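Side-chain contacts in GTPase HflX (Sulfolobus solfataricus P2, PDB 2QTF), which hydrolyses GTP, for which it is specific, and associates with the 50S ribosomal subunit, perhaps acting in protein synthesis or ribosome biogenesis: residues A110-E115 / N154-E159; S36-V39 / I43-D46; E15-V20 / Y25-I30; S58-F63 / I72-E77. One frame throughout, in Å; residues are numbered along the deposited sequence.

Contact 1. Residues A110-E115 / N154-E159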
loop_
_atom_site.group_PDB
_atom_site.type_symbol
_atom_site.label_atom_id
_atom_site.label_comp_id
_atom_site.label_asym_id
_atom_site.label_seq_id
_atom_site.Cartn_x
_atom_site.Cartn_y
_atom_site.Cartn_z
ATOM N N ALA A 110 -2.302 10.846 -13.009
ATOM C CA ALA A 110 -1.758 11.539 -11.829
ATOM C C ALA A 110 -0.261 11.847 -11.948
ATOM O O ALA A 110 0.225 12.919 -11.498
ATOM C CB ALA A 110 -2.061 10.749 -10.534
ATOM N N ARG A 111 0.525 10.879 -12.462
ATOM C CA ARG A 111 1.985 11.166 -12.697
ATOM C C ARG A 111 2.185 12.340 -13.702
ATOM O O ARG A 111 3.052 13.191 -13.518
ATOM C CB ARG A 111 2.644 9.880 -13.217
ATOM C CG ARG A 111 2.836 8.830 -12.116
ATOM C CD ARG A 111 3.385 7.459 -12.746
ATOM N NE ARG A 111 3.905 6.622 -11.673
ATOM C CZ ARG A 111 4.245 5.347 -11.851
ATOM N NH1 ARG A 111 3.987 4.745 -13.026
ATOM N NH2 ARG A 111 4.911 4.754 -10.912
ATOM N N LEU A 112 1.490 12.321 -14.830
ATOM C CA LEU A 112 1.562 13.416 -15.818
ATOM C C LEU A 112 1.196 14.737 -15.234
ATOM O O LEU A 112 1.889 15.761 -15.489
ATOM C CB LEU A 112 0.634 13.132 -17.013
ATOM C CG LEU A 112 1.118 11.933 -17.864
ATOM C CD1 LEU A 112 0.117 11.586 -18.930
ATOM C CD2 LEU A 112 2.553 12.186 -18.482
ATOM N N LYS A 113 0.094 14.774 -14.502
ATOM C CA LYS A 113 -0.356 16.062 -13.868
ATOM C C LYS A 113 0.699 16.537 -12.875
ATOM O O LYS A 113 0.965 17.748 -12.792
ATOM C CB LYS A 113 -1.699 15.853 -13.138
ATOM C CG LYS A 113 -2.842 15.821 -14.216
ATOM C CD LYS A 113 -4.192 15.796 -13.520
ATOM C CE LYS A 113 -5.288 16.273 -14.519
ATOM N NZ LYS A 113 -6.566 16.644 -13.782
ATOM N N TYR A 114 1.334 15.608 -12.167
ATOM C CA TYR A 114 2.385 16.011 -11.211
ATOM C C TYR A 114 3.631 16.559 -11.857
ATOM O O TYR A 114 4.368 17.379 -11.260
ATOM C CB TYR A 114 2.750 14.814 -10.289
ATOM C CG TYR A 114 3.240 15.198 -8.903
ATOM C CD1 TYR A 114 2.434 15.950 -8.033
ATOM C CD2 TYR A 114 4.512 14.870 -8.494
ATOM C CE1 TYR A 114 2.902 16.321 -6.789
ATOM C CE2 TYR A 114 4.973 15.191 -7.277
ATOM C CZ TYR A 114 4.137 15.968 -6.432
ATOM O OH TYR A 114 4.556 16.246 -5.162
ATOM N N GLU A 115 3.929 16.102 -13.067
ATOM C CA GLU A 115 5.098 16.580 -13.769
ATOM C C GLU A 115 4.849 17.963 -14.365
ATOM O O GLU A 115 5.788 18.648 -14.629
ATOM C CB GLU A 115 5.389 15.728 -15.026
ATOM C CG GLU A 115 6.531 14.847 -15.169
ATOM C CD GLU A 115 7.750 15.114 -14.273
ATOM O OE1 GLU A 115 7.739 14.423 -13.289
ATOM O OE2 GLU A 115 8.722 15.834 -14.601
ATOM N N ASN A 154 -5.074 15.097 -21.553
ATOM C CA ASN A 154 -6.451 15.188 -22.146
ATOM C C ASN A 154 -7.024 13.926 -22.815
ATOM O O ASN A 154 -8.182 13.558 -22.564
ATOM C CB ASN A 154 -6.587 16.458 -22.961
ATOM C CG ASN A 154 -6.550 17.670 -22.076
ATOM O OD1 ASN A 154 -7.035 17.637 -20.875
ATOM N ND2 ASN A 154 -6.007 18.761 -22.616
ATOM N N LYS A 155 -6.189 13.190 -23.525
ATOM C CA LYS A 155 -6.512 11.862 -23.971
ATOM C C LYS A 155 -6.897 10.848 -22.879
ATOM O O LYS A 155 -7.909 10.104 -23.028
ATOM C CB LYS A 155 -5.367 11.273 -24.876
ATOM C CG LYS A 155 -5.575 9.739 -25.254
ATOM C CD LYS A 155 -4.334 9.087 -25.987
ATOM C CE LYS A 155 -4.492 7.533 -26.364
ATOM N NZ LYS A 155 -3.075 7.079 -26.689
ATOM N N LEU A 156 -6.076 10.738 -21.806
ATOM C CA LEU A 156 -6.428 9.834 -20.696
ATOM C C LEU A 156 -7.778 10.282 -20.049
ATOM O O LEU A 156 -8.611 9.460 -19.720
ATOM C CB LEU A 156 -5.275 9.838 -19.647
ATOM C CG LEU A 156 -4.049 9.108 -20.154
ATOM C CD1 LEU A 156 -2.859 9.408 -19.149
ATOM C CD2 LEU A 156 -4.498 7.667 -20.068
ATOM N N MET A 157 -7.928 11.544 -19.762
ATOM C CA MET A 157 -9.198 12.014 -19.151
ATOM C C MET A 157 -10.391 11.676 -20.021
ATOM O O MET A 157 -11.402 11.148 -19.506
ATOM C CB MET A 157 -9.206 13.490 -18.868
ATOM C CG MET A 157 -8.302 13.783 -17.713
ATOM S SD MET A 157 -8.073 15.481 -17.258
ATOM C CE MET A 157 -9.651 15.897 -16.407
ATOM N N LYS A 158 -10.258 11.916 -21.328
ATOM C CA LYS A 158 -11.250 11.447 -22.302
ATOM C C LYS A 158 -11.578 9.978 -22.199
ATOM O O LYS A 158 -12.734 9.612 -21.967
ATOM C CB LYS A 158 -10.915 11.910 -23.731
ATOM C CG LYS A 158 -10.978 13.454 -23.755
ATOM C CD LYS A 158 -10.771 14.140 -25.165
ATOM C CE LYS A 158 -11.211 15.623 -25.127
ATOM N NZ LYS A 158 -10.912 16.462 -26.407
ATOM N N GLU A 159 -10.574 9.114 -22.336
ATOM C CA GLU A 159 -10.835 7.708 -22.194
ATOM C C GLU A 159 -11.352 7.304 -20.833
ATOM O O GLU A 159 -12.189 6.389 -20.767
ATOM C CB GLU A 159 -9.608 6.914 -22.533
ATOM C CG GLU A 159 -8.881 7.575 -23.696
ATOM C CD GLU A 159 -7.704 6.770 -24.179
ATOM O OE1 GLU A 159 -7.026 6.138 -23.326
ATOM O OE2 GLU A 159 -7.464 6.784 -25.416
#
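The ammonium nitrogen K113 NZ comes to rest against the end of M157, 4.0 Å from M157 SD and 4.1 Å from M157 CE. Both atoms lie at van der Waals range, so this is a polar end leaning on a polarisable thioether rather than a bond with a defined donor and acceptor. K113 is extended beyond CG, its end reaching toward the other helix, and it crosses M157 at about a right angle. M157 is straight as far as SD, then bends at chi3 (75°), and the bend folds its terminal methyl round beside the lysine nitrogen. Helices 101-121 and 145-164 run antiparallel here, a long helical pair of the HflX middle region; part of the connection between them is disordered in the crystal. The buried half of the contact is one leucine on another. L112 CD1 touches L156 CD1 at 3.7 Å, and the two side chains also cross at about a right angle. Each leucine has chi2 close to 180° (174° for L112, 169° for L156), which throws CD1 forward as the leading methyl. L112 also packs on Y149, R152 and I153 of the facing helix, while L156 reaches M105 and E108. On the other flank of helix 101-121, Y114 OH shares a hydrogen bond with D85.

Contact 2. Residues S36-V39 / I43-D46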
loop_
_atom_site.group_PDB
_atom_site.type_symbol
_atom_site.label_atom_id
_atom_site.label_comp_id
_atom_site.label_asym_id
_atom_site.label_seq_id
_atom_site.Cartn_x
_atom_site.Cartn_y
_atom_site.Cartn_z
ATOM N N SER A 36 16.488 23.026 8.407
ATOM C CA SER A 36 16.281 24.118 7.443
ATOM C C SER A 36 16.639 23.638 6.022
ATOM O O SER A 36 17.823 23.509 5.666
ATOM C CB SER A 36 17.018 25.421 7.848
ATOM O OG SER A 36 18.397 25.180 7.884
ATOM N N PRO A 37 15.598 23.311 5.263
ATOM C CA PRO A 37 15.734 22.680 3.971
ATOM C C PRO A 37 16.546 23.540 3.035
ATOM O O PRO A 37 16.457 24.815 3.043
ATOM C CB PRO A 37 14.284 22.493 3.501
ATOM C CG PRO A 37 13.489 22.449 4.724
ATOM C CD PRO A 37 14.193 23.402 5.671
ATOM N N ASN A 38 17.343 22.867 2.205
ATOM C CA ASN A 38 18.160 23.609 1.239
ATOM C C ASN A 38 17.254 24.155 0.110
ATOM O O ASN A 38 16.445 23.434 -0.466
ATOM C CB ASN A 38 19.314 22.665 0.748
ATOM C CG ASN A 38 20.254 23.323 -0.174
ATOM O OD1 ASN A 38 19.854 23.706 -1.250
ATOM N ND2 ASN A 38 21.582 23.355 0.181
ATOM N N VAL A 39 17.430 25.429 -0.254
ATOM C CA VAL A 39 16.518 26.072 -1.193
ATOM C C VAL A 39 16.524 25.413 -2.553
ATOM O O VAL A 39 15.471 25.321 -3.224
ATOM C CB VAL A 39 16.872 27.568 -1.392
ATOM C CG1 VAL A 39 15.826 28.211 -2.295
ATOM C CG2 VAL A 39 16.967 28.313 -0.006
ATOM N N ILE A 43 17.360 18.469 0.584
ATOM C CA ILE A 43 18.310 17.866 1.484
ATOM C C ILE A 43 19.674 18.617 1.375
ATOM O O ILE A 43 19.836 19.415 0.481
ATOM C CB ILE A 43 18.509 16.311 1.259
ATOM C CG1 ILE A 43 19.081 16.044 -0.089
ATOM C CG2 ILE A 43 17.076 15.566 1.444
ATOM C CD1 ILE A 43 19.594 14.526 -0.277
ATOM N N GLN A 44 20.612 18.318 2.252
ATOM C CA GLN A 44 21.886 19.046 2.252
ATOM C C GLN A 44 22.739 18.595 1.076
ATOM O O GLN A 44 22.620 17.446 0.593
ATOM C CB GLN A 44 22.598 18.857 3.617
ATOM C CG GLN A 44 21.850 19.670 4.865
ATOM C CD GLN A 44 21.182 21.091 4.547
ATOM O OE1 GLN A 44 21.807 21.999 3.965
ATOM N NE2 GLN A 44 19.859 21.239 4.897
ATOM N N TYR A 45 23.531 19.538 0.529
ATOM C CA TYR A 45 24.247 19.260 -0.672
ATOM C C TYR A 45 25.246 18.135 -0.501
ATOM O O TYR A 45 25.403 17.290 -1.360
ATOM C CB TYR A 45 24.929 20.547 -1.067
ATOM C CG TYR A 45 25.695 20.495 -2.377
ATOM C CD1 TYR A 45 25.016 20.542 -3.597
ATOM C CD2 TYR A 45 27.135 20.488 -2.395
ATOM C CE1 TYR A 45 25.689 20.565 -4.770
ATOM C CE2 TYR A 45 27.829 20.470 -3.616
ATOM C CZ TYR A 45 27.122 20.577 -4.801
ATOM O OH TYR A 45 27.669 20.586 -6.097
ATOM N N ASP A 46 25.924 18.076 0.629
ATOM C CA ASP A 46 26.898 17.017 0.816
ATOM C C ASP A 46 26.203 15.619 0.924
ATOM O O ASP A 46 26.706 14.646 0.376
ATOM C CB ASP A 46 27.754 17.218 2.071
ATOM C CG ASP A 46 26.952 17.490 3.346
ATOM O OD1 ASP A 46 25.710 17.367 3.473
ATOM O OD2 ASP A 46 27.614 17.835 4.347
#
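The side chains of N38 and Q44 cross obliquely, their carboxamide planes turned 50° apart, and N38 ND2 stands 4.0 Å from Q44 OE1, too far to bond. Each amide does its polar work elsewhere. Q44 bends at chi2, which swings its end toward the 36-39 loop and lets NE2 donate to S36 O at 3.1 Å. That bond is bent, with 139° at the hydrogen, and the nitrogen sits above the carbonyl plane of S36 instead of on a lone pair. With chi1 at -177°, N38 turns CG away from its own backbone N and brings OD1 within reach of F41 N, from which it accepts a hydrogen bond; a weak one comes from K40 N, the former pairing being that of an Asx turn or its close relative. Beneath the amide, N38 CB packs against I43 O at 3.3 Å. The chain thus doubles back within a few residues, side chains being laid on backbone carbonyls from both limbs. Q44 occupies the N-cap position of helix 45-52, and the ring of Y45, in its first turn, meets that of F41. I43 turns the other way, into the core, where it packs on L48 and I51 of helix 45-52 and on L60 and I62 of strand 59-62.

Contact 3. Residues E15-V20 / Y25-I30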
loop_
_atom_site.group_PDB
_atom_site.type_symbol
_atom_site.label_atom_id
_atom_site.label_comp_id
_atom_site.label_asym_id
_atom_site.label_seq_id
_atom_site.Cartn_x
_atom_site.Cartn_y
_atom_site.Cartn_z
ATOM N N GLU A 15 5.450 4.482 9.532
ATOM C CA GLU A 15 4.499 4.430 8.400
ATOM C C GLU A 15 5.243 4.506 7.041
ATOM O O GLU A 15 4.992 3.698 6.131
ATOM C CB GLU A 15 3.492 5.586 8.481
ATOM C CG GLU A 15 2.294 5.383 7.532
ATOM C CD GLU A 15 1.146 4.592 8.195
ATOM O OE1 GLU A 15 1.262 4.115 9.378
ATOM O OE2 GLU A 15 0.123 4.427 7.522
ATOM N N ALA A 16 6.145 5.500 6.895
ATOM C CA ALA A 16 6.960 5.602 5.664
ATOM C C ALA A 16 7.809 4.374 5.319
ATOM O O ALA A 16 7.970 3.977 4.174
ATOM C CB ALA A 16 7.846 6.871 5.716
ATOM N N ILE A 17 8.433 3.771 6.300
ATOM C CA ILE A 17 9.120 2.516 6.063
ATOM C C ILE A 17 8.244 1.429 5.408
ATOM O O ILE A 17 8.642 0.777 4.402
ATOM C CB ILE A 17 9.747 1.950 7.375
ATOM C CG1 ILE A 17 10.981 2.798 7.780
ATOM C CG2 ILE A 17 10.246 0.481 7.133
ATOM C CD1 ILE A 17 11.338 2.570 9.277
ATOM N N ALA A 18 7.085 1.262 5.972
ATOM C CA ALA A 18 6.129 0.233 5.483
ATOM C C ALA A 18 5.600 0.665 4.110
ATOM O O ALA A 18 5.467 -0.153 3.245
ATOM C CB ALA A 18 4.954 0.072 6.558
ATOM N N LEU A 19 5.376 1.957 3.850
ATOM C CA LEU A 19 5.099 2.434 2.429
ATOM C C LEU A 19 6.258 2.160 1.410
ATOM O O LEU A 19 6.051 1.733 0.245
ATOM C CB LEU A 19 4.731 3.897 2.443
ATOM C CG LEU A 19 3.455 4.216 3.239
ATOM C CD1 LEU A 19 3.302 5.684 3.491
ATOM C CD2 LEU A 19 2.153 3.638 2.461
ATOM N N VAL A 20 7.494 2.489 1.798
ATOM C CA VAL A 20 8.615 2.255 0.893
ATOM C C VAL A 20 8.762 0.768 0.597
ATOM O O VAL A 20 9.065 0.401 -0.566
ATOM C CB VAL A 20 9.933 2.850 1.520
ATOM C CG1 VAL A 20 11.216 2.408 0.742
ATOM C CG2 VAL A 20 9.769 4.356 1.604
ATOM N N TYR A 25 11.029 -1.367 -2.285
ATOM C CA TYR A 25 12.407 -0.856 -1.969
ATOM C C TYR A 25 12.805 -1.392 -0.603
ATOM O O TYR A 25 11.956 -1.533 0.269
ATOM C CB TYR A 25 12.469 0.684 -1.900
ATOM C CG TYR A 25 12.294 1.335 -3.228
ATOM C CD1 TYR A 25 13.372 1.598 -4.070
ATOM C CD2 TYR A 25 11.036 1.714 -3.649
ATOM C CE1 TYR A 25 13.156 2.226 -5.348
ATOM C CE2 TYR A 25 10.838 2.269 -4.925
ATOM C CZ TYR A 25 11.839 2.536 -5.722
ATOM O OH TYR A 25 11.475 3.117 -6.920
ATOM N N LYS A 26 14.108 -1.676 -0.423
ATOM C CA LYS A 26 14.713 -1.891 0.879
ATOM C C LYS A 26 15.250 -0.544 1.447
ATOM O O LYS A 26 15.981 0.146 0.758
ATOM C CB LYS A 26 15.887 -2.891 0.705
ATOM C CG LYS A 26 16.566 -3.223 2.084
ATOM C CD LYS A 26 17.704 -4.319 1.994
ATOM C CE LYS A 26 18.089 -4.872 3.460
ATOM N NZ LYS A 26 18.828 -6.253 3.430
ATOM N N VAL A 27 14.862 -0.141 2.652
ATOM C CA VAL A 27 15.325 1.125 3.197
ATOM C C VAL A 27 16.687 0.889 3.763
ATOM O O VAL A 27 16.816 0.095 4.738
ATOM C CB VAL A 27 14.476 1.581 4.335
ATOM C CG1 VAL A 27 15.044 2.929 4.943
ATOM C CG2 VAL A 27 12.902 1.715 3.849
ATOM N N THR A 28 17.706 1.467 3.139
ATOM C CA THR A 28 19.056 1.192 3.651
ATOM C C THR A 28 19.669 2.285 4.458
ATOM O O THR A 28 20.690 2.048 5.102
ATOM C CB THR A 28 20.036 0.658 2.639
ATOM O OG1 THR A 28 20.166 1.564 1.540
ATOM C CG2 THR A 28 19.605 -0.762 2.136
ATOM N N SER A 29 19.094 3.485 4.418
ATOM C CA SER A 29 19.433 4.467 5.424
ATOM C C SER A 29 18.290 5.420 5.608
ATOM O O SER A 29 17.434 5.520 4.721
ATOM C CB SER A 29 20.684 5.214 4.978
ATOM O OG SER A 29 20.443 5.793 3.757
ATOM N N ILE A 30 18.264 6.105 6.747
ATOM C CA ILE A 30 17.132 6.874 7.158
ATOM C C ILE A 30 17.644 8.144 7.827
ATOM O O ILE A 30 18.509 8.090 8.725
ATOM C CB ILE A 30 16.233 6.134 8.177
ATOM C CG1 ILE A 30 15.824 4.772 7.655
ATOM C CG2 ILE A 30 15.007 6.939 8.552
ATOM C CD1 ILE A 30 15.066 3.855 8.674
#
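V20 CG1 is the bump of this contact. It drops into the hollow between two residues on the same face of strand 25-31, lying 3.4 Å from Y25 CB and 3.6 Å from V27 CG2. A chi1 of 169° at V20 aims that methyl at the strand. One turn back along the helix, I17 takes up the next stretch: its CD1 meets I30 CD1 at 4.0 Å, the two side chains crossing at about a right angle, while I17 CG2 lies more loosely over V27 CG2. V27 and I30 can both face the helix because the backbone kinks at T28, whose psi of -14° is unlike that of an extended strand. At the other end Y25 N donates to V20 O over 3.2 Å, somewhat bent at 157°, and the same oxygen lies in plane at the edge of the tyrosine ring. That bond closes the turn from helix to strand. The whole is the second half of a beta-alpha-beta crossover, strand 2-7, helix 13-22, strand 25-31; the axes of helix 15-20 and strand 25-30 approach to 8.3 Å. I17 also reaches L6 of strand 2-7, V20 touches I61 of strand 59-62, and helix 86-97 packs on V20 through L89.

Contact 4. Residues S58-F63 / I72-E77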
loop_
_atom_site.group_PDB
_atom_site.type_symbol
_atom_site.label_atom_id
_atom_site.label_comp_id
_atom_site.label_asym_id
_atom_site.label_seq_id
_atom_site.Cartn_x
_atom_site.Cartn_y
_atom_site.Cartn_z
ATOM N N SER A 58 19.983 2.989 -4.919
ATOM C CA SER A 58 19.422 3.214 -6.219
ATOM C C SER A 58 18.493 4.396 -6.231
ATOM O O SER A 58 18.304 4.987 -7.277
ATOM C CB SER A 58 18.720 1.976 -6.775
ATOM O OG SER A 58 17.620 1.635 -5.968
ATOM N N THR A 59 17.972 4.796 -5.076
ATOM C CA THR A 59 16.854 5.745 -5.090
ATOM C C THR A 59 16.825 6.627 -3.846
ATOM O O THR A 59 17.019 6.151 -2.726
ATOM C CB THR A 59 15.455 4.966 -5.186
ATOM O OG1 THR A 59 15.481 4.124 -6.360
ATOM C CG2 THR A 59 14.197 5.909 -5.158
ATOM N N LEU A 60 16.533 7.907 -4.073
ATOM C CA LEU A 60 16.311 8.836 -2.939
ATOM C C LEU A 60 14.805 8.990 -2.696
ATOM O O LEU A 60 14.084 9.237 -3.614
ATOM C CB LEU A 60 16.892 10.201 -3.293
ATOM C CG LEU A 60 16.640 11.351 -2.336
ATOM C CD1 LEU A 60 17.085 10.992 -0.914
ATOM C CD2 LEU A 60 17.355 12.660 -2.908
ATOM N N ILE A 61 14.345 8.781 -1.462
ATOM C CA ILE A 61 12.941 8.961 -1.182
ATOM C C ILE A 61 12.776 10.001 -0.075
ATOM O O ILE A 61 13.375 9.855 0.986
ATOM C CB ILE A 61 12.245 7.588 -0.773
ATOM C CG1 ILE A 61 12.420 6.575 -1.936
ATOM C CG2 ILE A 61 10.718 7.816 -0.471
ATOM C CD1 ILE A 61 11.981 5.140 -1.542
ATOM N N ILE A 62 11.990 11.032 -0.354
ATOM C CA ILE A 62 11.752 12.097 0.624
ATOM C C ILE A 62 10.284 12.053 1.015
ATOM O O ILE A 62 9.396 12.194 0.186
ATOM C CB ILE A 62 12.217 13.443 0.059
ATOM C CG1 ILE A 62 13.798 13.425 -0.148
ATOM C CG2 ILE A 62 11.797 14.551 1.031
ATOM C CD1 ILE A 62 14.250 14.516 -1.106
ATOM N N PHE A 63 10.009 11.767 2.277
ATOM C CA PHE A 63 8.635 11.664 2.667
ATOM C C PHE A 63 8.030 13.029 2.959
ATOM O O PHE A 63 7.730 13.291 4.094
ATOM C CB PHE A 63 8.475 10.666 3.832
ATOM C CG PHE A 63 7.084 10.080 3.925
ATOM C CD1 PHE A 63 6.604 9.174 2.965
ATOM C CD2 PHE A 63 6.213 10.499 4.947
ATOM C CE1 PHE A 63 5.272 8.659 3.086
ATOM C CE2 PHE A 63 4.916 9.980 5.093
ATOM C CZ PHE A 63 4.439 9.065 4.179
ATOM N N ILE A 72 13.771 19.612 -9.928
ATOM C CA ILE A 72 14.677 19.929 -11.012
ATOM C C ILE A 72 16.123 19.770 -10.581
ATOM O O ILE A 72 16.911 19.122 -11.307
ATOM C CB ILE A 72 14.454 21.387 -11.582
ATOM C CG1 ILE A 72 13.141 21.394 -12.423
ATOM C CG2 ILE A 72 15.694 21.846 -12.538
ATOM C CD1 ILE A 72 12.297 22.683 -12.247
ATOM N N ASN A 73 16.457 20.298 -9.398
ATOM C CA ASN A 73 17.821 20.359 -8.912
ATOM C C ASN A 73 18.286 18.978 -8.426
ATOM O O ASN A 73 19.348 18.549 -8.842
ATOM C CB ASN A 73 17.891 21.348 -7.777
ATOM C CG ASN A 73 17.836 22.789 -8.286
ATOM O OD1 ASN A 73 17.109 23.634 -7.770
ATOM N ND2 ASN A 73 18.494 23.005 -9.371
ATOM N N ILE A 74 17.448 18.262 -7.635
ATOM C CA ILE A 74 17.775 16.853 -7.226
ATOM C C ILE A 74 17.967 15.912 -8.418
ATOM O O ILE A 74 18.947 15.170 -8.430
ATOM C CB ILE A 74 16.744 16.298 -6.257
ATOM C CG1 ILE A 74 16.633 17.268 -5.059
ATOM C CG2 ILE A 74 16.996 14.841 -5.948
ATOM C CD1 ILE A 74 15.503 16.824 -4.059
ATOM N N ARG A 75 17.056 15.941 -9.419
ATOM C CA ARG A 75 17.157 14.994 -10.553
ATOM C C ARG A 75 18.405 15.250 -11.361
ATOM O O ARG A 75 19.004 14.315 -11.885
ATOM C CB ARG A 75 15.967 15.142 -11.515
ATOM C CG ARG A 75 14.635 14.633 -10.860
ATOM C CD ARG A 75 13.483 14.928 -11.891
ATOM N NE ARG A 75 12.207 14.323 -11.437
ATOM C CZ ARG A 75 11.033 14.601 -12.018
ATOM N NH1 ARG A 75 11.015 15.497 -13.015
ATOM N NH2 ARG A 75 9.930 13.937 -11.626
ATOM N N ARG A 76 18.770 16.534 -11.493
ATOM C CA ARG A 76 20.077 16.854 -12.189
ATOM C C ARG A 76 21.272 16.249 -11.469
ATOM O O ARG A 76 22.012 15.492 -12.072
ATOM C CB ARG A 76 20.271 18.381 -12.350
ATOM C CG ARG A 76 21.658 18.688 -13.095
ATOM C CD ARG A 76 21.955 20.237 -12.970
ATOM N NE ARG A 76 22.129 20.650 -11.570
ATOM C CZ ARG A 76 21.311 21.448 -10.908
ATOM N NH1 ARG A 76 20.198 21.948 -11.454
ATOM N NH2 ARG A 76 21.605 21.732 -9.684
ATOM N N GLU A 77 21.387 16.456 -10.167
ATOM C CA GLU A 77 22.514 15.971 -9.435
ATOM C C GLU A 77 22.595 14.461 -9.458
ATOM O O GLU A 77 23.691 13.908 -9.481
ATOM C CB GLU A 77 22.354 16.358 -7.972
ATOM C CG GLU A 77 22.432 17.814 -7.733
ATOM C CD GLU A 77 23.671 18.449 -8.428
ATOM O OE1 GLU A 77 24.832 17.968 -8.197
ATOM O OE2 GLU A 77 23.423 19.361 -9.278
#
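I74 meets the ends of both L60 and I62, one with each of its branches. This is strand-to-helix packing within a beta-alpha-beta unit formed by strand 59-62, helix 68-78 and strand 82-84 of the parallel N-terminal sheet. L60 and I62 are two apart in the strand and so project from the same face, and I74 bridges them. Its CG2 branch takes L60 CD2 at 3.8 Å, with the two side chains crossing at about a right angle. Its other branch, CG1 continuing to CD1, reaches I62 CD1 tip to tip at 4.0 Å. L60 has chi1 173° and chi2 54°, a pairing that sends CD2 rather than CD1 out to the helix. All three residues are buried and the contact is purely apolar, methyl on methyl. V83 of the next strand also touches L60 and I74, while L48 and I51 of helix 45-52 pack on L60. Charged groups lie along the flank toward helix 45-52. E77 OE1 forms a salt bridge with K52 of that helix, and its other oxygen serves the preceding residue: R76 NE makes a hydrogen-bonded salt bridge to E77 OE2 at 2.9 Å, approaching almost in line with the C-O bond, and R76 NH2 adds a weak second bond to that oxygen.

Overall arrangement
From the N terminus, contact 3 comes first, closing the short turn between helix 13-22 and strand 25-31. Contact 2 then closes the turn leading into helix 45-52, contact 4 the link from strand 59-62 to helix 68-78, and contact 1, much later, the long, partly disordered link between the two middle-region helices. The four follow in series; none nests or crosses. Contacts 2, 3 and 4 belong to the N-terminal parallel sheet and its helices. I43 links contact 2 to contact 4, while contact 3 meets contact 4 where Y25 touches T59 and where L19 and A16 pack on F63. Contact 1 touches contact 4, through the E115-R75 salt bridge.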